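Side-chain contacts in putative S41 protease (Bacteroides fragilis NCTC 9343, PDB 3K50), which is of unknown function but is probably a peptidase of family S41, whose core belongs to the ClpP/crotonase clan: residues A207-L212 and L239-L244; R214-F219 and N225-D230; L244-L249 and N310-Y315; A304-I309 and S358-G363. All blocks are in the same frame, centred on the assembly; numbering follows the deposited sequence.

In the fold
The four contacts illustrate how a ClpP/crotonase-type core is built by helices packed in sequence over one mixed sheet. Contacts 1 and 2 both use helix 207-221, and along the chain contact 2 is nested inside the loop that contact 1 closes. Helix 239-249 carries contact 1 into contact 3, with L244 common to both, and helix 304-312 carries contact 3 on to contact 4. Centres of contacts 1, 2 and 3 lie about 13 to 14 Å from each other; contact 4 is about 13 Å from contact 3 but about 22 Å from contact 2. The segments of contacts 3 and 4 alternate in sequence; contact 4 lays the loop 358-363 onto helix 304-312.

Contact 1 (A207-L212 and L239-L244); sequences AYNDDL and LDCAQL
The amide oxygen OD1 of N209 reaches across to the sulphur SG of C241, 3.4 Å away, while the methyl CD2 of L244 lies 3.9 Å from that same OD1. N209 thus meets two residues of the facing helix, one through its polar end and the other through its stem: CD2 of L244 also rests 3.7 Å from CB of N209, crossing the root of the amide at a slant. The amide nitrogen ND2 is hydrogen-bonded to OE1 of Q206, three residues earlier, just ahead of the helix, which helps to fix the rotation of the group. One turn further along both helices, L212 and L244 run past each other in opposite directions, their CD2 methyls 4.1 Å apart. L244 gains this reach because CG stands opposite its backbone N (chi1 173°), sending the branch out from the helix. The axes of the two segments stay 11.1 Å apart at their closest and run nearly parallel, at 17°, a gap that the side chains bridge. Strand 187-194 lies against both helices, Y194 touching L212 and C241, and L192 touching L212, whereas helix 304-312 packs against L239 and A242 of helix 239-249.

Contact 2 (R214-F219 and N225-D230); sequences RAFRDF and NEFVLD
The beta-alpha-beta unit formed by strand 187-194, helix 207-221 and strand 226-230 is closed here by an aromatic cluster in which F227 of the second strand meets F216 and F219 of the helix. F227 presents its outer corner, CE2 and CZ, to both helix rings at once. The approach to F219 is an offset edge-to-face (T-shaped) one: the edge of F227 is directed toward the face of F219, the planes stand at 82° and the centroids are 5.2 Å apart. In this pair CE2 of F227 comes to 3.5 Å from CE2 of F219. F216 is met differently. Its plane is only 24° from that of F227, yet the rings are slid apart, with centroids separated by 5.5 Å, so that they barely overlap, with CZ of F216 3.8 Å from CZ of F227. F227 is directed at the helix by its first torsion: CG lies opposite the backbone N (chi1 -158°), which swings the ring across the gap between strand and helix. Within the helix, CD2 of F219 hangs 4.3 Å above the ring plane of F216, near its rim, so F219 lies loosely over one face of F216. The cluster lies between several elements. L192 of strand 187-194 touches F216 and F227, L249 of helix 239-249 packs on the same two rings, and F179 of strand 176-184 stacks with F219. V228, leaving strand 226-230 on the opposite face, is covered by helix 388-398.

Contact 3 (L244-L249 and N310-Y315); sequences LLCTML and NCLNPY
C246 and L312 face each other, their CA atoms 6.9 Å apart, the nearest pair between 244-249 and 310-315. The sulphur SG of C246 lies 3.8 Å from CG of L312, at the fork of the branch, and CB of C246 is likewise 3.8 Å from the methyl CD2 of L312. The other methyl of L312, CD1, turns to L249 and stops 4.2 Å from its CD1, the two side chains crossing at about a right angle. One leucine therefore spans two residues of the opposite helix. Its CG lies opposite the carbonyl carbon (chi1 -65°) and CD1 continues the chain in extended form (chi2 178°), which carries it to L249 and leaves CD2 and CG beside C246. In the fold this joins the helices that follow two neighbouring parallel strands of the mixed sheet, helix 239-249 after strand 226-230 and helix 304-312 after strand 292-297. Around the apolar centre, L259 of strand 258-263 touches both C246 and C311, while L249 is backed by L229. Farther out, polar bonds hold the segments in place: T247 OG1 bonds to Q243 O and to N278 N, and N310 ND2 to K357 O. Y315 OH bonds to L258 O.

Contact 4 (A304-I309 and S358-G363); sequences AAEMVI and SDYATG
E306 and Y360 form the close-packed side of this contact: the ring atom CE2 of Y360 sits 3.6 Å from CB of E306, at the base of the glutamate chain. Farther along, OE2 of E306 is 3.9 Å from CD2 of Y360, with the carboxylate and ring planes 64° apart, so the acid lies slanted beside the ring. Y360 enters with CG wedged between its own backbone N and carbonyl carbon (chi1 48°), and this carries the hydroxyl in over the helix, OH ending 4.0 Å from N of M307. The buried carboxylate is gripped from elsewhere: T325 OG1 and G327 N bond to OE2, while G303 N and E328 N bond to OE1. Y360 also begins a type II beta turn that ends at G363, closed by a bond of 2.9 Å from G363 N to Y360 O; the turn belongs to the loop between strands 342-352 and 368-369, here laid against helix 304-312. Its far side is looser. G363 approaches E306 through backbone alone, CA lying 4.2 Å from OE2, and A361 and T362 turn away from the helix to the exposed surface. There a glycerol, probably from the crystallisation liquor, is hydrogen-bonded to G363 O and T362 OG1.

Contact 1 (A207-L212 and L239-L244)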
# COMPACT_ATOMS: atom_id res chain seq x y z
N ALA A 207 -18.59 -0.03 -0.91
CA ALA A 207 -18.41 0.64 -2.18
C ALA A 207 -17.11 0.26 -2.92
O ALA A 207 -17.17 -0.01 -4.12
CB ALA A 207 -18.51 2.18 -2.01
N TYR A 208 -15.98 0.18 -2.23
CA TYR A 208 -14.72 -0.11 -2.96
C TYR A 208 -14.59 -1.58 -3.27
O TYR A 208 -14.02 -1.93 -4.27
CB TYR A 208 -13.50 0.33 -2.20
CG TYR A 208 -13.49 1.80 -1.80
CD1 TYR A 208 -14.06 2.77 -2.61
CD2 TYR A 208 -12.80 2.22 -0.64
CE1 TYR A 208 -14.00 4.12 -2.25
CE2 TYR A 208 -12.72 3.57 -0.28
CZ TYR A 208 -13.31 4.52 -1.09
OH TYR A 208 -13.26 5.86 -0.75
N ASN A 209 -15.09 -2.42 -2.37
CA ASN A 209 -15.12 -3.83 -2.68
C ASN A 209 -16.00 -4.09 -3.91
O ASN A 209 -15.67 -4.96 -4.72
CB ASN A 209 -15.64 -4.64 -1.53
CG ASN A 209 -14.64 -4.84 -0.49
OD1 ASN A 209 -13.45 -4.60 -0.68
ND2 ASN A 209 -15.12 -5.33 0.67
N ASP A 210 -17.09 -3.33 -4.08
CA ASP A 210 -17.92 -3.47 -5.29
C ASP A 210 -17.19 -2.94 -6.54
O ASP A 210 -17.39 -3.46 -7.63
CB ASP A 210 -19.35 -2.89 -5.10
CG ASP A 210 -20.21 -3.81 -4.20
OD1 ASP A 210 -19.90 -5.01 -4.14
OD2 ASP A 210 -21.17 -3.36 -3.54
N ASP A 211 -16.38 -1.90 -6.40
CA ASP A 211 -15.51 -1.45 -7.50
C ASP A 211 -14.57 -2.60 -7.87
O ASP A 211 -14.29 -2.83 -9.04
CB ASP A 211 -14.61 -0.27 -7.08
CG ASP A 211 -15.36 1.00 -6.89
OD1 ASP A 211 -16.44 1.14 -7.50
OD2 ASP A 211 -14.85 1.88 -6.15
N LEU A 212 -14.00 -3.25 -6.86
CA LEU A 212 -13.08 -4.40 -7.12
C LEU A 212 -13.81 -5.54 -7.85
O LEU A 212 -13.29 -6.10 -8.82
CB LEU A 212 -12.42 -4.90 -5.81
CG LEU A 212 -11.37 -5.99 -5.84
CD1 LEU A 212 -10.10 -5.50 -6.54
CD2 LEU A 212 -10.99 -6.46 -4.42
N LEU A 239 -8.34 -7.40 6.25
CA LEU A 239 -8.19 -8.77 5.83
C LEU A 239 -9.43 -9.28 5.11
O LEU A 239 -9.31 -10.19 4.32
CB LEU A 239 -7.80 -9.71 7.00
CG LEU A 239 -6.36 -9.49 7.53
CD1 LEU A 239 -6.04 -10.46 8.64
CD2 LEU A 239 -5.30 -9.60 6.46
N ASP A 240 -10.59 -8.68 5.34
CA ASP A 240 -11.78 -9.11 4.63
C ASP A 240 -11.64 -8.72 3.14
O ASP A 240 -12.09 -9.45 2.26
CB ASP A 240 -13.04 -8.60 5.34
CG ASP A 240 -13.23 -9.29 6.81
OD1 ASP A 240 -13.15 -10.56 6.96
OD2 ASP A 240 -13.44 -8.56 7.81
N CYS A 241 -11.03 -7.57 2.87
CA CYS A 241 -10.72 -7.17 1.50
C CYS A 241 -9.74 -8.15 0.90
O CYS A 241 -9.90 -8.55 -0.24
CB CYS A 241 -10.12 -5.75 1.44
SG CYS A 241 -11.32 -4.50 1.93
N ALA A 242 -8.74 -8.55 1.68
CA ALA A 242 -7.76 -9.50 1.21
C ALA A 242 -8.38 -10.87 0.85
O ALA A 242 -8.02 -11.46 -0.13
CB ALA A 242 -6.61 -9.66 2.23
N GLN A 243 -9.31 -11.34 1.67
CA GLN A 243 -10.01 -12.58 1.43
C GLN A 243 -10.79 -12.47 0.15
O GLN A 243 -10.82 -13.40 -0.61
CB GLN A 243 -10.96 -12.90 2.60
CG GLN A 243 -11.67 -14.25 2.44
CD GLN A 243 -12.71 -14.50 3.51
OE1 GLN A 243 -13.16 -13.56 4.17
NE2 GLN A 243 -13.13 -15.76 3.66
N LEU A 244 -11.48 -11.36 -0.06
CA LEU A 244 -12.25 -11.15 -1.31
C LEU A 244 -11.34 -11.26 -2.56
O LEU A 244 -11.60 -12.05 -3.47
CB LEU A 244 -12.97 -9.79 -1.28
CG LEU A 244 -13.69 -9.35 -2.58
CD1 LEU A 244 -14.75 -10.35 -3.02
CD2 LEU A 244 -14.29 -7.97 -2.50

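Contact 2 (R214-F219 and N225-D230)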
# COMPACT_ATOMS: atom_id res chain seq x y z
N ARG A 214 -16.31 -5.25 -9.72
CA ARG A 214 -16.65 -4.81 -11.06
C ARG A 214 -15.50 -5.01 -12.01
O ARG A 214 -15.73 -5.37 -13.15
CB ARG A 214 -17.09 -3.35 -11.03
CG ARG A 214 -17.63 -2.83 -12.37
CD ARG A 214 -18.62 -1.67 -12.25
NE ARG A 214 -18.19 -0.63 -11.31
CZ ARG A 214 -18.58 -0.50 -10.03
NH1 ARG A 214 -19.46 -1.32 -9.43
NH2 ARG A 214 -18.07 0.50 -9.34
N ALA A 215 -14.28 -4.72 -11.55
CA ALA A 215 -13.06 -4.92 -12.28
C ALA A 215 -12.90 -6.42 -12.62
O ALA A 215 -12.60 -6.79 -13.77
CB ALA A 215 -11.85 -4.44 -11.40
N PHE A 216 -13.14 -7.30 -11.63
CA PHE A 216 -12.99 -8.75 -11.88
C PHE A 216 -14.07 -9.27 -12.89
O PHE A 216 -13.78 -10.10 -13.75
CB PHE A 216 -12.93 -9.51 -10.56
CG PHE A 216 -11.55 -9.61 -9.99
CD1 PHE A 216 -10.94 -8.51 -9.42
CD2 PHE A 216 -10.84 -10.77 -10.09
CE1 PHE A 216 -9.64 -8.59 -8.98
CE2 PHE A 216 -9.57 -10.89 -9.59
CZ PHE A 216 -8.96 -9.80 -9.03
N ARG A 217 -15.30 -8.76 -12.81
CA ARG A 217 -16.29 -9.10 -13.78
C ARG A 217 -15.79 -8.72 -15.20
O ARG A 217 -15.94 -9.50 -16.13
CB ARG A 217 -17.58 -8.35 -13.47
CG ARG A 217 -18.78 -8.73 -14.40
CD ARG A 217 -19.87 -7.64 -14.35
NE ARG A 217 -19.30 -6.35 -14.71
CZ ARG A 217 -19.96 -5.20 -14.81
NH1 ARG A 217 -21.28 -5.15 -14.62
NH2 ARG A 217 -19.29 -4.09 -15.15
N ASP A 218 -15.21 -7.52 -15.35
CA ASP A 218 -14.66 -7.04 -16.63
C ASP A 218 -13.49 -7.93 -17.07
O ASP A 218 -13.37 -8.28 -18.24
CB ASP A 218 -14.23 -5.58 -16.54
CG ASP A 218 -15.40 -4.59 -16.41
OD1 ASP A 218 -16.59 -5.01 -16.57
OD2 ASP A 218 -15.12 -3.40 -16.14
N PHE A 219 -12.67 -8.35 -16.11
CA PHE A 219 -11.59 -9.27 -16.45
C PHE A 219 -12.10 -10.58 -17.00
O PHE A 219 -11.56 -11.07 -17.97
CB PHE A 219 -10.68 -9.55 -15.28
CG PHE A 219 -9.81 -8.38 -14.88
CD1 PHE A 219 -9.17 -7.59 -15.83
CD2 PHE A 219 -9.60 -8.10 -13.55
CE1 PHE A 219 -8.36 -6.54 -15.45
CE2 PHE A 219 -8.78 -7.03 -13.16
CZ PHE A 219 -8.19 -6.26 -14.10
N ASN A 225 -6.37 -14.62 -18.75
CA ASN A 225 -5.75 -15.90 -18.37
C ASN A 225 -4.37 -15.72 -17.73
O ASN A 225 -3.73 -16.69 -17.39
CB ASN A 225 -5.68 -16.88 -19.55
CG ASN A 225 -5.21 -16.23 -20.82
OD1 ASN A 225 -4.16 -15.55 -20.85
ND2 ASN A 225 -5.99 -16.43 -21.91
N GLU A 226 -3.92 -14.48 -17.56
CA GLU A 226 -2.70 -14.16 -16.80
C GLU A 226 -3.05 -12.91 -16.00
O GLU A 226 -3.98 -12.19 -16.35
CB GLU A 226 -1.45 -13.91 -17.66
CG GLU A 226 -0.95 -15.09 -18.49
CD GLU A 226 -0.27 -16.23 -17.75
OE1 GLU A 226 0.23 -16.12 -16.61
OE2 GLU A 226 -0.14 -17.28 -18.40
N PHE A 227 -2.29 -12.62 -14.94
CA PHE A 227 -2.63 -11.48 -14.07
C PHE A 227 -1.40 -10.83 -13.37
O PHE A 227 -0.51 -11.48 -12.81
CB PHE A 227 -3.68 -11.94 -13.04
CG PHE A 227 -4.50 -10.83 -12.44
CD1 PHE A 227 -3.99 -10.02 -11.42
CD2 PHE A 227 -5.80 -10.63 -12.83
CE1 PHE A 227 -4.74 -9.01 -10.87
CE2 PHE A 227 -6.57 -9.64 -12.27
CZ PHE A 227 -6.05 -8.81 -11.31
N VAL A 228 -1.38 -9.50 -13.44
CA VAL A 228 -0.37 -8.69 -12.78
C VAL A 228 -1.11 -7.82 -11.74
O VAL A 228 -1.89 -6.93 -12.10
CB VAL A 228 0.37 -7.81 -13.75
CG1 VAL A 228 1.39 -6.95 -13.02
CG2 VAL A 228 1.04 -8.66 -14.83
N LEU A 229 -0.92 -8.14 -10.46
CA LEU A 229 -1.50 -7.39 -9.34
C LEU A 229 -0.41 -6.42 -8.80
O LEU A 229 0.57 -6.85 -8.20
CB LEU A 229 -1.96 -8.36 -8.27
CG LEU A 229 -2.53 -7.83 -6.95
CD1 LEU A 229 -3.85 -7.18 -7.12
CD2 LEU A 229 -2.62 -9.03 -5.90
N ASP A 230 -0.62 -5.12 -9.01
CA ASP A 230 0.35 -4.09 -8.65
C ASP A 230 0.04 -3.57 -7.23
O ASP A 230 -0.89 -2.80 -7.02
CB ASP A 230 0.31 -3.00 -9.76
CG ASP A 230 1.42 -2.00 -9.65
OD1 ASP A 230 2.08 -1.92 -8.60
OD2 ASP A 230 1.66 -1.27 -10.65

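Contact 3 (L244-L249 and N310-Y315)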
# COMPACT_ATOMS: atom_id res chain seq x y z
N LEU A 244 -11.48 -11.36 -0.06
CA LEU A 244 -12.25 -11.15 -1.31
C LEU A 244 -11.34 -11.26 -2.56
O LEU A 244 -11.60 -12.05 -3.47
CB LEU A 244 -12.97 -9.79 -1.28
CG LEU A 244 -13.69 -9.35 -2.58
CD1 LEU A 244 -14.75 -10.35 -3.02
CD2 LEU A 244 -14.29 -7.97 -2.50
N LEU A 245 -10.24 -10.50 -2.54
CA LEU A 245 -9.25 -10.47 -3.62
C LEU A 245 -8.70 -11.89 -3.91
O LEU A 245 -8.65 -12.37 -5.06
CB LEU A 245 -8.11 -9.51 -3.23
CG LEU A 245 -7.02 -9.30 -4.27
CD1 LEU A 245 -7.59 -8.82 -5.68
CD2 LEU A 245 -5.91 -8.38 -3.74
N CYS A 246 -8.26 -12.58 -2.87
CA CYS A 246 -7.77 -13.94 -3.06
C CYS A 246 -8.77 -14.87 -3.64
O CYS A 246 -8.42 -15.70 -4.48
CB CYS A 246 -7.34 -14.52 -1.73
SG CYS A 246 -5.82 -13.74 -1.06
N THR A 247 -10.02 -14.76 -3.17
CA THR A 247 -11.07 -15.66 -3.60
C THR A 247 -11.26 -15.50 -5.11
O THR A 247 -11.49 -16.46 -5.83
CB THR A 247 -12.36 -15.41 -2.73
OG1 THR A 247 -12.13 -15.89 -1.37
CG2 THR A 247 -13.64 -16.08 -3.34
N MSE A 248 -11.12 -14.27 -5.60
CA MSE A 248 -11.38 -14.00 -7.00
C MSE A 248 -10.19 -14.31 -7.94
O MSE A 248 -10.39 -14.50 -9.14
CB MSE A 248 -11.91 -12.57 -7.17
CG MSE A 248 -13.32 -12.33 -6.61
SE MSE A 248 -14.26 -10.73 -7.09
CE MSE A 248 -13.03 -9.51 -6.39
N LEU A 249 -8.97 -14.41 -7.41
CA LEU A 249 -7.79 -14.73 -8.23
C LEU A 249 -7.55 -16.23 -8.32
O LEU A 249 -7.07 -16.71 -9.32
CB LEU A 249 -6.52 -14.09 -7.65
CG LEU A 249 -6.38 -12.58 -7.66
CD1 LEU A 249 -5.31 -12.01 -6.70
CD2 LEU A 249 -6.05 -12.19 -9.17
N ASN A 310 1.45 -14.41 1.07
CA ASN A 310 1.67 -15.60 1.88
C ASN A 310 0.61 -16.73 1.72
O ASN A 310 0.94 -17.92 1.75
CB ASN A 310 1.73 -15.18 3.37
CG ASN A 310 2.12 -16.34 4.27
OD1 ASN A 310 3.14 -16.99 4.00
ND2 ASN A 310 1.30 -16.64 5.32
N CYS A 311 -0.66 -16.31 1.71
CA CYS A 311 -1.83 -17.16 1.64
C CYS A 311 -2.14 -17.71 0.29
O CYS A 311 -2.67 -18.82 0.18
CB CYS A 311 -3.03 -16.39 2.18
SG CYS A 311 -2.74 -16.11 4.01
N LEU A 312 -1.83 -16.96 -0.77
CA LEU A 312 -1.92 -17.56 -2.10
C LEU A 312 -0.73 -18.51 -2.46
O LEU A 312 -0.93 -19.43 -3.27
CB LEU A 312 -2.03 -16.51 -3.18
CG LEU A 312 -3.29 -15.69 -3.15
CD1 LEU A 312 -3.16 -14.67 -4.27
CD2 LEU A 312 -4.53 -16.59 -3.29
N ASN A 313 0.45 -18.28 -1.89
CA ASN A 313 1.67 -19.13 -2.14
C ASN A 313 1.46 -20.64 -2.19
O ASN A 313 1.97 -21.29 -3.11
CB ASN A 313 2.83 -18.84 -1.13
CG ASN A 313 3.86 -17.83 -1.67
OD1 ASN A 313 4.01 -17.72 -2.88
ND2 ASN A 313 4.62 -17.14 -0.78
N PRO A 314 0.79 -21.21 -1.18
CA PRO A 314 0.54 -22.67 -1.18
C PRO A 314 -0.40 -23.19 -2.24
O PRO A 314 -0.43 -24.38 -2.48
CB PRO A 314 -0.13 -22.90 0.18
CG PRO A 314 0.18 -21.72 0.99
CD PRO A 314 0.35 -20.59 0.07
N TYR A 315 -1.18 -22.31 -2.86
CA TYR A 315 -2.22 -22.73 -3.79
C TYR A 315 -2.01 -22.42 -5.27
O TYR A 315 -2.80 -22.88 -6.08
CB TYR A 315 -3.52 -22.06 -3.39
CG TYR A 315 -4.10 -22.59 -2.14
CD1 TYR A 315 -4.73 -23.82 -2.14
CD2 TYR A 315 -4.02 -21.88 -0.93
CE1 TYR A 315 -5.28 -24.35 -0.96
CE2 TYR A 315 -4.54 -22.42 0.27
CZ TYR A 315 -5.21 -23.63 0.22
OH TYR A 315 -5.77 -24.17 1.34

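Contact 4 (A304-I309 and S358-G363)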
# COMPACT_ATOMS: atom_id res chain seq x y z
N ALA A 304 -1.70 -6.57 5.11
CA ALA A 304 -2.68 -7.28 4.31
C ALA A 304 -2.11 -7.63 2.92
O ALA A 304 -2.39 -8.70 2.38
CB ALA A 304 -4.00 -6.46 4.21
N ALA A 305 -1.31 -6.72 2.34
CA ALA A 305 -0.73 -6.92 1.01
C ALA A 305 0.19 -8.15 1.05
O ALA A 305 0.21 -8.96 0.14
CB ALA A 305 0.03 -5.68 0.57
N GLU A 306 0.90 -8.30 2.14
CA GLU A 306 1.82 -9.43 2.34
C GLU A 306 1.08 -10.71 2.66
O GLU A 306 1.53 -11.81 2.31
CB GLU A 306 2.81 -9.10 3.43
CG GLU A 306 3.77 -7.98 3.05
CD GLU A 306 4.69 -7.59 4.19
OE1 GLU A 306 4.24 -6.83 5.09
OE2 GLU A 306 5.87 -8.01 4.15
N MSE A 307 -0.06 -10.57 3.31
CA MSE A 307 -0.96 -11.71 3.60
C MSE A 307 -1.46 -12.36 2.32
O MSE A 307 -1.57 -13.58 2.25
CB MSE A 307 -2.13 -11.22 4.46
CG MSE A 307 -3.26 -12.26 4.79
SE MSE A 307 -4.49 -12.75 3.30
CE MSE A 307 -6.30 -13.27 4.25
N VAL A 308 -1.73 -11.55 1.30
CA VAL A 308 -2.18 -12.07 0.05
C VAL A 308 -1.11 -12.92 -0.57
O VAL A 308 -1.37 -14.01 -1.09
CB VAL A 308 -2.56 -10.91 -0.94
CG1 VAL A 308 -2.76 -11.48 -2.34
CG2 VAL A 308 -3.77 -10.18 -0.40
N ILE A 309 0.10 -12.44 -0.52
CA ILE A 309 1.22 -13.23 -1.03
C ILE A 309 1.39 -14.52 -0.24
O ILE A 309 1.50 -15.61 -0.81
CB ILE A 309 2.58 -12.44 -1.00
CG1 ILE A 309 2.50 -11.20 -1.92
CG2 ILE A 309 3.75 -13.37 -1.32
CD1 ILE A 309 3.66 -10.14 -1.67
N SER A 358 3.68 -18.02 8.51
CA SER A 358 3.72 -16.58 8.23
C SER A 358 5.19 -16.18 8.41
O SER A 358 5.52 -15.19 9.02
CB SER A 358 2.81 -15.78 9.16
OG SER A 358 3.01 -16.05 10.53
N ASP A 359 6.06 -16.99 7.84
CA ASP A 359 7.45 -16.89 8.13
C ASP A 359 8.20 -16.01 7.09
O ASP A 359 9.07 -16.48 6.38
CB ASP A 359 7.95 -18.34 8.29
CG ASP A 359 7.30 -19.08 9.49
OD1 ASP A 359 6.09 -18.87 9.86
OD2 ASP A 359 8.02 -19.91 10.11
N TYR A 360 7.81 -14.73 7.04
CA TYR A 360 8.37 -13.70 6.17
C TYR A 360 8.79 -12.47 6.97
O TYR A 360 8.72 -11.36 6.46
CB TYR A 360 7.39 -13.27 5.05
CG TYR A 360 5.96 -12.95 5.45
CD1 TYR A 360 5.04 -13.97 5.64
CD2 TYR A 360 5.50 -11.63 5.50
CE1 TYR A 360 3.76 -13.71 5.95
CE2 TYR A 360 4.20 -11.34 5.85
CZ TYR A 360 3.32 -12.39 6.01
OH TYR A 360 2.02 -12.16 6.35
N ALA A 361 9.30 -12.70 8.18
CA ALA A 361 9.93 -11.64 8.96
C ALA A 361 10.98 -11.01 8.03
O ALA A 361 11.62 -11.69 7.25
CB ALA A 361 10.60 -12.24 10.20
N THR A 362 11.11 -9.70 8.08
CA THR A 362 12.02 -8.90 7.23
C THR A 362 11.57 -8.73 5.77
O THR A 362 12.16 -7.95 5.02
CB THR A 362 13.57 -9.33 7.28
OG1 THR A 362 13.87 -10.35 6.32
CG2 THR A 362 13.99 -9.76 8.70
N GLY A 363 10.48 -9.39 5.39
CA GLY A 363 9.87 -9.21 4.08
C GLY A 363 10.03 -10.35 3.09
O GLY A 363 10.86 -11.27 3.29